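Local coordinates for protein maleylacetate reductase (Agrobacterium tumefaciens, PDB 3HL0) that catalyses the NADH-dependent reduction of maleylacetate to 3-oxoadipate, probably within gamma-resorcylate breakdown, as a member of the iron-containing alcohol dehydrogenase family, at residues Met201-Arg209 against Asp295-Pro303; Ala194-Ile202 against Ala279-Gly287. All coordinates share one frame; numbering follows the deposited sequence. Where two conformers were deposited one is given.

Contact 1: residues Met201-Arg209 against Asp295-Pro303; sequences MIEALPVVR and DFAARLGAP
F296 reaches across from its helix to lie between two aliphatic groups: I202 CG1 sits over one face of the ring, 4.3 Å from the F296 centroid, in a CH-pi contact only 15° off the ring normal, while CG of L300, one turn on in the same helix, lies above the opposite face. A flat aromatic suits this slot between two branched side chains. L300 continues the apolar seam, its CD2 packing 3.8 Å from L205 CB and 3.9 Å from P206 CG. P206 and L300 have CA atoms 6.0 Å apart, and the proline ring also packs on F296 CE1; its missing N-H coincides with the kink of helix 201-209. The guanidinium of R299 lies against the same ring, NH2 being 3.5 Å from P206 CB.

Two polar links accompany this packing. A water donates to I202 O (2.6 Å), the carbonyl that P206, lacking an N-H, cannot serve, and accepts from R299 NH1. R209, its chain extended, spans to the C-terminal end of the other helix, where NH1 donates to R299 O at 2.7 Å; the donor stands above the carbonyl plane and the bond is bent to 133°. There G301, with positive phi, closes the helix in a Schellman motif, and its lack of a side chain leaves room for the arginine.

The two helices run near-parallel, at 25°, in the all-helical C-terminal part; M174 of helix 163-180 touches both I202 and F296, and helix 215-234 packs against A204 and V207.

Contact 2: residues Ala194-Ile202 against Ala279-Gly287; sequences AVEGLRAMI and APLAALVGG
L284 is the knob of this contact, set among V195, L198, R199 and I202 of the facing helix in a knobs-into-holes fit. Its two methyls divide the work: CD1 reaches 3.8 Å from L198 CB, while CD2 lies 4.0 Å from the CG of R199. With L284 CG anti to the carbonyl carbon (chi1 -69°), the forked tip enters the hole, which a branched leucine fills on two sides.

I202 closes the C-terminal end of the hole: its long arm ends in CD1, a methyl touching two successive residues, 3.7 Å from L284 CB and 3.9 Å from V285 CG1. V195 supplies the other end, its CG2 resting 3.7 Å from CB of P280, whose missing N-H costs no helix bond in the first turn of helix 279-285. L281 CD1 meets both methyls of L198 at 4.1 Å. R199 offers CB and CG to L284 CD2; in the conformer given, it bends at chi3 and grips E196, one turn back, side-on in a salt bridge, NE to OE1 at 3.0 Å and NH1 to OE2.

The helices run almost parallel, crossing at -15°. Helix 163-180 meets L198 and I202 through A177 and M174, helix 215-234 lies against E196 and A200, and L281 also touches L293 of helix 289-300.

How the contacts relate
After the N-terminal sheet region and helix 163-180, the chain forms helix 188-210, which supplies the first segment of both contacts: 194-202 for contact 2, then 201-209 for contact 1. Helix 279-285 later returns to close contact 2; the chain then turns into helix 289-300, which closes contact 1 farther along the same long helix. The segments of contact 2 are separated by 76 residues and those of contact 1 by 85, largely helical and without a strand. Since both pairs of partners come in the same order, the two closures cross rather than nest. The segments overlap at M201 and I202, of which I202 touches both returning helices. Two successive helices are thereby aligned along one long helix of the C-terminal region.

Contact 1: residues Met201-Arg209 against Asp295-Pro303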
HETATM    1  N   MSE A 201     -21.914  -7.793  -6.054  0.50  9.84           N
HETATM    2  CA  MSE A 201     -20.469  -8.037  -5.941  0.50 10.53           C
HETATM    3  C   MSE A 201     -20.138  -9.459  -6.432  0.50 10.40           C
HETATM    4  O   MSE A 201     -19.112  -9.658  -7.083  0.50 10.13           O
HETATM    5  CB  MSE A 201     -19.976  -7.830  -4.514  0.50 10.07           C
HETATM    6  CG  MSE A 201     -20.399  -6.513  -3.840  0.50 11.66           C
HETATM    7 SE   MSE A 201     -19.856  -4.900  -4.808  0.35 10.23          SE
HETATM    8  CE  MSE A 201     -18.148  -5.644  -5.420  0.50  2.00           C
ATOM      9  N   ILE A 202     -21.006 -10.434  -6.128  1.00 10.82           N
ATOM     10  CA  ILE A 202     -20.753 -11.854  -6.506  1.00 11.19           C
ATOM     11  C   ILE A 202     -20.805 -11.985  -8.030  1.00 13.04           C
ATOM     12  O   ILE A 202     -19.988 -12.707  -8.622  1.00 13.44           O
ATOM     13  CB  ILE A 202     -21.701 -12.799  -5.752  1.00 12.50           C
ATOM     14  CG1 ILE A 202     -21.271 -12.837  -4.292  1.00 12.28           C
ATOM     15  CG2 ILE A 202     -21.687 -14.217  -6.291  1.00 12.50           C
ATOM     16  CD1 ILE A 202     -22.348 -13.523  -3.363  1.00 12.64           C
ATOM     17  N   GLU A 203     -21.701 -11.245  -8.659  1.00 12.95           N
ATOM     18  CA  GLU A 203     -21.771 -11.216 -10.107  1.00 14.47           C
ATOM     19  C   GLU A 203     -20.572 -10.527 -10.755  1.00 14.52           C
ATOM     20  O   GLU A 203     -19.984 -11.066 -11.734  1.00 15.70           O
ATOM     21  CB  GLU A 203     -23.072 -10.529 -10.544  1.00 16.18           C
ATOM     22  CG  GLU A 203     -23.235 -10.527 -12.049  1.00 22.80           C
ATOM     23  CD  GLU A 203     -24.596 -10.018 -12.468  1.00 29.77           C
ATOM     24  OE1 GLU A 203     -24.687  -8.843 -12.863  1.00 32.93           O
ATOM     25  OE2 GLU A 203     -25.576 -10.801 -12.391  1.00 36.56           O
ATOM     26  N   ALA A 204     -20.224  -9.349 -10.239  1.00 12.57           N
ATOM     27  CA  ALA A 204     -19.289  -8.435 -10.886  1.00 12.12           C
ATOM     28  C   ALA A 204     -17.836  -8.793 -10.655  1.00 12.86           C
ATOM     29  O   ALA A 204     -17.045  -8.673 -11.590  1.00 13.15           O
ATOM     30  CB  ALA A 204     -19.519  -6.979 -10.474  1.00 12.99           C
ATOM     31  N   LEU A 205     -17.447  -9.161  -9.428  1.00 11.24           N
ATOM     32  CA  LEU A 205     -15.998  -9.292  -9.158  1.00 10.26           C
ATOM     33  C   LEU A 205     -15.285 -10.340 -10.039  1.00 10.78           C
ATOM     34  O   LEU A 205     -14.200 -10.025 -10.486  1.00 11.03           O
ATOM     35  CB  LEU A 205     -15.745  -9.569  -7.658  1.00 10.47           C
ATOM     36  CG  LEU A 205     -16.109  -8.344  -6.800  1.00  8.92           C
ATOM     37  CD1 LEU A 205     -16.106  -8.737  -5.297  1.00 11.55           C
ATOM     38  CD2 LEU A 205     -15.175  -7.124  -7.030  1.00 12.19           C
ATOM     39  N   PRO A 206     -15.893 -11.522 -10.308  1.00 11.73           N
ATOM     40  CA  PRO A 206     -15.200 -12.488 -11.201  1.00 13.00           C
ATOM     41  C   PRO A 206     -15.004 -11.946 -12.609  1.00 14.73           C
ATOM     42  O   PRO A 206     -13.980 -12.267 -13.269  1.00 15.05           O
ATOM     43  CB  PRO A 206     -16.153 -13.689 -11.234  1.00 13.68           C
ATOM     44  CG  PRO A 206     -16.868 -13.599  -9.886  1.00 12.92           C
ATOM     45  CD  PRO A 206     -17.125 -12.116  -9.756  1.00 12.08           C
ATOM     46  N   VAL A 207     -15.957 -11.132 -13.077  1.00 13.81           N
ATOM     47  CA  VAL A 207     -15.838 -10.464 -14.387  1.00 14.55           C
ATOM     48  C   VAL A 207     -14.783  -9.393 -14.401  1.00 15.54           C
ATOM     49  O   VAL A 207     -13.940  -9.327 -15.328  1.00 16.81           O
ATOM     50  CB  VAL A 207     -17.187  -9.908 -14.869  1.00 15.11           C
ATOM     51  CG1 VAL A 207     -17.034  -9.248 -16.291  1.00 16.86           C
ATOM     52  CG2 VAL A 207     -18.195 -11.060 -14.933  1.00 15.99           C
ATOM     53  N   VAL A 208     -14.769  -8.558 -13.364  1.00 14.42           N
ATOM     54  CA  VAL A 208     -13.723  -7.550 -13.198  1.00 14.15           C
ATOM     55  C   VAL A 208     -12.308  -8.176 -13.184  1.00 14.87           C
ATOM     56  O   VAL A 208     -11.368  -7.600 -13.759  1.00 17.72           O
ATOM     57  CB  VAL A 208     -13.981  -6.679 -11.906  1.00 13.20           C
ATOM     58  CG1 VAL A 208     -12.766  -5.807 -11.604  1.00 14.60           C
ATOM     59  CG2 VAL A 208     -15.219  -5.826 -12.147  1.00 14.35           C
ATOM     60  N   ARG A 209     -12.171  -9.356 -12.571  1.00 15.24           N
ATOM     61  CA  ARG A 209     -10.850  -9.995 -12.444  1.00 16.60           C
ATOM     62  C   ARG A 209     -10.295 -10.284 -13.848  1.00 17.98           C
ATOM     63  O   ARG A 209      -9.111  -9.988 -14.122  1.00 19.97           O
ATOM     64  CB  ARG A 209     -10.937 -11.276 -11.649  1.00 16.42           C
ATOM     65  CG  ARG A 209      -9.560 -11.812 -11.327  1.00 19.32           C
ATOM     66  CD  ARG A 209      -9.650 -13.224 -10.814  1.00 20.19           C
ATOM     67  NE  ARG A 209      -8.286 -13.689 -10.613  1.00 24.56           N
ATOM     68  CZ  ARG A 209      -7.937 -14.899 -10.168  1.00 28.63           C
ATOM     69  NH1 ARG A 209      -8.853 -15.803  -9.864  1.00 31.49           N
ATOM     70  NH2 ARG A 209      -6.643 -15.202 -10.012  1.00 31.82           N
ATOM     71  N   ASP A 295     -14.793 -20.298  -0.938  1.00 13.01           N
ATOM     72  CA  ASP A 295     -14.684 -20.761  -2.326  1.00 13.22           C
ATOM     73  C   ASP A 295     -14.764 -19.586  -3.297  1.00 13.25           C
ATOM     74  O   ASP A 295     -14.027 -19.536  -4.294  1.00 14.91           O
ATOM     75  CB  ASP A 295     -15.781 -21.779  -2.654  1.00 12.94           C
ATOM     76  CG  ASP A 295     -15.656 -23.077  -1.852  1.00 17.17           C
ATOM     77  OD1 ASP A 295     -14.580 -23.336  -1.279  1.00 19.34           O
ATOM     78  OD2 ASP A 295     -16.648 -23.848  -1.815  1.00 21.66           O
ATOM     79  N   PHE A 296     -15.655 -18.619  -2.996  1.00 11.66           N
ATOM     80  CA  PHE A 296     -15.781 -17.452  -3.868  1.00 11.90           C
ATOM     81  C   PHE A 296     -14.490 -16.624  -3.871  1.00 12.01           C
ATOM     82  O   PHE A 296     -14.024 -16.191  -4.921  1.00 13.22           O
ATOM     83  CB  PHE A 296     -16.992 -16.605  -3.412  1.00 11.02           C
ATOM     84  CG  PHE A 296     -17.144 -15.323  -4.167  1.00  9.26           C
ATOM     85  CD1 PHE A 296     -17.576 -15.303  -5.508  1.00 12.08           C
ATOM     86  CD2 PHE A 296     -16.816 -14.119  -3.568  1.00 11.09           C
ATOM     87  CE1 PHE A 296     -17.692 -14.100  -6.201  1.00 11.91           C
ATOM     88  CE2 PHE A 296     -16.921 -12.921  -4.262  1.00 11.00           C
ATOM     89  CZ  PHE A 296     -17.364 -12.887  -5.567  1.00 13.42           C
ATOM     90  N   ALA A 297     -13.895 -16.414  -2.697  1.00 10.85           N
ATOM     91  CA  ALA A 297     -12.658 -15.661  -2.585  1.00 11.30           C
ATOM     92  C   ALA A 297     -11.551 -16.348  -3.386  1.00 12.02           C
ATOM     93  O   ALA A 297     -10.718 -15.679  -3.980  1.00 13.29           O
ATOM     94  CB  ALA A 297     -12.249 -15.530  -1.090  1.00 11.61           C
ATOM     95  N   ALA A 298     -11.576 -17.686  -3.402  1.00 13.13           N
ATOM     96  CA  ALA A 298     -10.565 -18.428  -4.146  1.00 14.01           C
ATOM     97  C   ALA A 298     -10.763 -18.197  -5.649  1.00 15.26           C
ATOM     98  O   ALA A 298      -9.753 -18.066  -6.346  1.00 16.18           O
ATOM     99  CB  ALA A 298     -10.615 -19.935  -3.796  1.00 14.67           C
ATOM    100  N   ARG A 299     -12.018 -18.123  -6.126  1.00 15.32           N
ATOM    101  CA  ARG A 299     -12.287 -17.779  -7.552  1.00 16.40           C
ATOM    102  C   ARG A 299     -11.691 -16.408  -7.885  1.00 15.74           C
ATOM    103  O   ARG A 299     -11.361 -16.137  -9.039  1.00 17.08           O
ATOM    104  CB  ARG A 299     -13.795 -17.795  -7.894  1.00 17.91           C
ATOM    105  CG  ARG A 299     -14.520 -19.162  -7.827  1.00 21.82           C
ATOM    106  CD  ARG A 299     -16.045 -18.962  -8.066  1.00 22.48           C
ATOM    107  NE  ARG A 299     -16.284 -18.253  -9.338  1.00 30.21           N
ATOM    108  CZ  ARG A 299     -17.310 -17.456  -9.609  1.00 29.37           C
ATOM    109  NH1 ARG A 299     -18.245 -17.187  -8.692  1.00 29.43           N
ATOM    110  NH2 ARG A 299     -17.391 -16.909 -10.812  1.00 31.48           N
ATOM    111  N   LEU A 300     -11.588 -15.511  -6.910  1.00 14.18           N
ATOM    112  CA  LEU A 300     -11.080 -14.170  -7.192  1.00 12.79           C
ATOM    113  C   LEU A 300      -9.569 -14.085  -7.060  1.00 12.09           C
ATOM    114  O   LEU A 300      -8.960 -13.066  -7.390  1.00 13.23           O
ATOM    115  CB  LEU A 300     -11.696 -13.132  -6.227  1.00 13.16           C
ATOM    116  CG  LEU A 300     -13.211 -13.081  -6.123  1.00 11.90           C
ATOM    117  CD1 LEU A 300     -13.549 -11.941  -5.180  1.00 11.12           C
ATOM    118  CD2 LEU A 300     -13.872 -12.875  -7.517  1.00 14.64           C
ATOM    119  N   GLY A 301      -8.974 -15.148  -6.517  1.00 13.91           N
ATOM    120  CA  GLY A 301      -7.546 -15.149  -6.200  1.00 13.60           C
ATOM    121  C   GLY A 301      -7.130 -14.264  -5.027  1.00 14.30           C
ATOM    122  O   GLY A 301      -5.996 -13.800  -4.950  1.00 15.46           O
ATOM    123  N   ALA A 302      -8.061 -14.001  -4.110  1.00 12.95           N
ATOM    124  CA  ALA A 302      -7.747 -13.170  -2.965  1.00 12.45           C
ATOM    125  C   ALA A 302      -6.887 -13.948  -1.952  1.00 11.96           C
ATOM    126  O   ALA A 302      -6.919 -15.197  -1.911  1.00 12.61           O
ATOM    127  CB  ALA A 302      -9.070 -12.736  -2.272  1.00 11.78           C
ATOM    128  N   PRO A 303      -6.115 -13.235  -1.143  1.00 13.16           N
ATOM    129  CA  PRO A 303      -5.383 -13.932  -0.085  1.00 13.82           C
ATOM    130  C   PRO A 303      -6.326 -14.662   0.862  1.00 12.47           C
ATOM    131  O   PRO A 303      -7.445 -14.214   1.094  1.00 13.63           O
ATOM    132  CB  PRO A 303      -4.660 -12.809   0.658  1.00 13.03           C
ATOM    133  CG  PRO A 303      -5.469 -11.554   0.372  1.00 17.75           C
ATOM    134  CD  PRO A 303      -5.989 -11.772  -1.051  1.00 13.36           C
TER
HETATM  135  O   HOH W   1     -20.288 -15.067  -9.718  1.00 18.74           O

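Contact 2: residues Ala194-Ile202 against Ala279-Gly287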
ATOM      1  N   ALA A 194     -28.594  -5.083   1.601  1.00  9.17           N
ATOM      2  CA  ALA A 194     -27.420  -5.985   1.805  1.00  9.88           C
ATOM      3  C   ALA A 194     -27.441  -7.145   0.850  1.00  9.45           C
ATOM      4  O   ALA A 194     -26.402  -7.500   0.270  1.00  8.15           O
ATOM      5  CB  ALA A 194     -27.367  -6.484   3.284  1.00  8.77           C
ATOM      6  N   VAL A 195     -28.596  -7.772   0.670  1.00  7.10           N
ATOM      7  CA  VAL A 195     -28.672  -8.913  -0.235  1.00  8.65           C
ATOM      8  C   VAL A 195     -28.376  -8.455  -1.673  1.00  9.61           C
ATOM      9  O   VAL A 195     -27.643  -9.117  -2.424  1.00  9.08           O
ATOM     10  CB  VAL A 195     -30.042  -9.621  -0.123  1.00  9.46           C
ATOM     11  CG1 VAL A 195     -30.132 -10.709  -1.196  1.00 10.11           C
ATOM     12  CG2 VAL A 195     -30.134 -10.242   1.269  1.00 11.52           C
ATOM     13  N   GLU A 196     -28.944  -7.324  -2.079  1.00  8.98           N
ATOM     14  CA  GLU A 196     -28.711  -6.815  -3.425  1.00  9.94           C
ATOM     15  C   GLU A 196     -27.228  -6.438  -3.624  1.00 10.28           C
ATOM     16  O   GLU A 196     -26.689  -6.721  -4.699  1.00 10.24           O
ATOM     17  CB  GLU A 196     -29.630  -5.630  -3.694  1.00 10.16           C
ATOM     18  CG  GLU A 196     -29.396  -4.959  -5.038  1.00 12.25           C
ATOM     19  CD  GLU A 196     -29.850  -5.748  -6.256  1.00 14.39           C
ATOM     20  OE1 GLU A 196     -30.244  -6.940  -6.194  1.00 15.06           O
ATOM     21  OE2 GLU A 196     -29.773  -5.125  -7.336  1.00 18.30           O
ATOM     22  N   GLY A 197     -26.597  -5.814  -2.614  1.00  8.41           N
ATOM     23  CA  GLY A 197     -25.164  -5.493  -2.677  1.00  9.06           C
ATOM     24  C   GLY A 197     -24.331  -6.755  -2.828  1.00  9.95           C
ATOM     25  O   GLY A 197     -23.412  -6.795  -3.649  1.00 10.68           O
ATOM     26  N   LEU A 198     -24.630  -7.773  -2.036  1.00  8.08           N
ATOM     27  CA  LEU A 198     -23.938  -9.084  -2.206  1.00  8.48           C
ATOM     28  C   LEU A 198     -24.131  -9.677  -3.587  1.00  9.84           C
ATOM     29  O   LEU A 198     -23.161 -10.175  -4.185  1.00 10.95           O
ATOM     30  CB  LEU A 198     -24.438 -10.058  -1.117  1.00  8.07           C
ATOM     31  CG  LEU A 198     -23.972  -9.698   0.310  1.00  8.53           C
ATOM     32  CD1 LEU A 198     -24.854 -10.374   1.371  1.00  8.81           C
ATOM     33  CD2 LEU A 198     -22.473 -10.090   0.505  1.00 11.66           C
ATOM     34  N   ARG A 199     -25.357  -9.647  -4.109  0.50  9.78           N
ATOM     35  CA  ARG A 199     -25.632 -10.206  -5.421  0.50 10.01           C
ATOM     36  C   ARG A 199     -24.838  -9.471  -6.525  0.50 10.33           C
ATOM     37  O   ARG A 199     -24.317 -10.097  -7.472  0.50 11.45           O
ATOM     38  CB  ARG A 199     -27.143 -10.167  -5.697  0.50 10.25           C
ATOM     39  CG  ARG A 199     -27.520 -10.886  -6.926  0.50  9.63           C
ATOM     40  CD  ARG A 199     -28.825 -10.323  -7.563  0.50 12.89           C
ATOM     41  NE  ARG A 199     -28.675  -8.898  -7.868  0.50 14.37           N
ATOM     42  CZ  ARG A 199     -28.025  -8.401  -8.919  0.50 16.25           C
ATOM     43  NH1 ARG A 199     -27.924  -7.084  -9.084  0.50 13.28           N
ATOM     44  NH2 ARG A 199     -27.475  -9.224  -9.811  0.50 17.62           N
ATOM     45  N   ALA A 200     -24.704  -8.151  -6.392  1.00  9.95           N
ATOM     46  CA  ALA A 200     -23.955  -7.334  -7.331  1.00  9.82           C
ATOM     47  C   ALA A 200     -22.458  -7.671  -7.261  1.00 10.40           C
ATOM     48  O   ALA A 200     -21.838  -7.857  -8.316  1.00 10.49           O
ATOM     49  CB  ALA A 200     -24.205  -5.857  -7.090  1.00 11.49           C
HETATM   50  N   MSE A 201     -21.914  -7.793  -6.054  0.50  9.84           N
HETATM   51  CA  MSE A 201     -20.469  -8.037  -5.941  0.50 10.53           C
HETATM   52  C   MSE A 201     -20.138  -9.459  -6.432  0.50 10.40           C
HETATM   53  O   MSE A 201     -19.112  -9.658  -7.083  0.50 10.13           O
HETATM   54  CB  MSE A 201     -19.976  -7.830  -4.514  0.50 10.07           C
HETATM   55  CG  MSE A 201     -20.399  -6.513  -3.840  0.50 11.66           C
HETATM   56 SE   MSE A 201     -19.856  -4.900  -4.808  0.35 10.23          SE
HETATM   57  CE  MSE A 201     -18.148  -5.644  -5.420  0.50  2.00           C
ATOM     58  N   ILE A 202     -21.006 -10.434  -6.128  1.00 10.82           N
ATOM     59  CA  ILE A 202     -20.753 -11.854  -6.506  1.00 11.19           C
ATOM     60  C   ILE A 202     -20.805 -11.985  -8.030  1.00 13.04           C
ATOM     61  O   ILE A 202     -19.988 -12.707  -8.622  1.00 13.44           O
ATOM     62  CB  ILE A 202     -21.701 -12.799  -5.752  1.00 12.50           C
ATOM     63  CG1 ILE A 202     -21.271 -12.837  -4.292  1.00 12.28           C
ATOM     64  CG2 ILE A 202     -21.687 -14.217  -6.291  1.00 12.50           C
ATOM     65  CD1 ILE A 202     -22.348 -13.523  -3.363  1.00 12.64           C
ATOM     66  N   ALA A 279     -29.085 -17.149   5.472  1.00 11.89           N
ATOM     67  CA  ALA A 279     -29.529 -17.976   4.350  1.00 12.38           C
ATOM     68  C   ALA A 279     -29.495 -17.283   2.970  1.00 12.84           C
ATOM     69  O   ALA A 279     -29.100 -17.924   1.998  1.00 14.18           O
ATOM     70  CB  ALA A 279     -30.922 -18.604   4.635  1.00 14.15           C
ATOM     71  N   PRO A 280     -29.849 -15.982   2.881  1.00 12.17           N
ATOM     72  CA  PRO A 280     -29.780 -15.343   1.560  1.00 12.78           C
ATOM     73  C   PRO A 280     -28.369 -15.282   1.017  1.00 12.53           C
ATOM     74  O   PRO A 280     -28.141 -15.363  -0.206  1.00 13.03           O
ATOM     75  CB  PRO A 280     -30.331 -13.912   1.796  1.00 13.84           C
ATOM     76  CG  PRO A 280     -31.112 -14.012   3.061  1.00 15.22           C
ATOM     77  CD  PRO A 280     -30.477 -15.106   3.899  1.00 12.14           C
ATOM     78  N   LEU A 281     -27.409 -15.176   1.929  1.00 11.36           N
ATOM     79  CA  LEU A 281     -26.014 -15.190   1.522  1.00 10.75           C
ATOM     80  C   LEU A 281     -25.576 -16.596   1.116  1.00 11.51           C
ATOM     81  O   LEU A 281     -24.919 -16.758   0.089  1.00 11.67           O
ATOM     82  CB  LEU A 281     -25.105 -14.663   2.628  1.00 11.37           C
ATOM     83  CG  LEU A 281     -23.587 -14.741   2.324  1.00 11.99           C
ATOM     84  CD1 LEU A 281     -23.138 -14.095   1.010  1.00 13.99           C
ATOM     85  CD2 LEU A 281     -22.866 -14.032   3.483  1.00 15.17           C
ATOM     86  N   ALA A 282     -25.955 -17.588   1.917  1.00 12.06           N
ATOM     87  CA  ALA A 282     -25.679 -18.978   1.575  1.00 12.90           C
ATOM     88  C   ALA A 282     -26.223 -19.301   0.152  1.00 13.12           C
ATOM     89  O   ALA A 282     -25.539 -19.958  -0.616  1.00 14.30           O
ATOM     90  CB  ALA A 282     -26.308 -19.902   2.623  1.00 12.98           C
ATOM     91  N   ALA A 283     -27.429 -18.831  -0.161  1.00 13.49           N
ATOM     92  CA  ALA A 283     -28.037 -19.074  -1.479  1.00 14.44           C
ATOM     93  C   ALA A 283     -27.209 -18.454  -2.573  1.00 15.22           C
ATOM     94  O   ALA A 283     -26.993 -19.059  -3.627  1.00 17.84           O
ATOM     95  CB  ALA A 283     -29.493 -18.556  -1.508  1.00 14.25           C
ATOM     96  N   LEU A 284     -26.674 -17.255  -2.318  1.00 15.22           N
ATOM     97  CA  LEU A 284     -25.894 -16.576  -3.346  1.00 15.23           C
ATOM     98  C   LEU A 284     -24.522 -17.188  -3.589  1.00 16.04           C
ATOM     99  O   LEU A 284     -23.965 -17.053  -4.683  1.00 17.80           O
ATOM    100  CB  LEU A 284     -25.729 -15.086  -2.993  1.00 14.70           C
ATOM    101  CG  LEU A 284     -26.968 -14.214  -3.046  1.00 14.35           C
ATOM    102  CD1 LEU A 284     -26.675 -12.859  -2.447  1.00 17.43           C
ATOM    103  CD2 LEU A 284     -27.415 -14.103  -4.522  1.00 18.56           C
ATOM    104  N   VAL A 285     -23.935 -17.805  -2.563  1.00 15.62           N
ATOM    105  CA  VAL A 285     -22.654 -18.479  -2.735  1.00 16.12           C
ATOM    106  C   VAL A 285     -22.800 -19.956  -3.074  1.00 18.62           C
ATOM    107  O   VAL A 285     -21.800 -20.628  -3.295  1.00 19.54           O
ATOM    108  CB  VAL A 285     -21.602 -18.211  -1.568  1.00 15.24           C
ATOM    109  CG1 VAL A 285     -21.273 -16.735  -1.506  1.00 16.02           C
ATOM    110  CG2 VAL A 285     -22.096 -18.680  -0.236  1.00 16.15           C
ATOM    111  N   GLY A 286     -24.041 -20.429  -3.111  1.00 19.22           N
ATOM    112  CA  GLY A 286     -24.333 -21.812  -3.549  1.00 20.83           C
ATOM    113  C   GLY A 286     -23.842 -22.855  -2.574  1.00 20.79           C
ATOM    114  O   GLY A 286     -23.367 -23.941  -2.978  1.00 21.49           O
ATOM    115  N   GLY A 287     -23.957 -22.573  -1.282  1.00 18.97           N
ATOM    116  CA  GLY A 287     -23.523 -23.538  -0.290  1.00 20.74           C
ATOM    117  C   GLY A 287     -23.750 -23.053   1.105  1.00 20.95           C
ATOM    118  O   GLY A 287     -24.862 -22.604   1.434  1.00 23.65           O
TER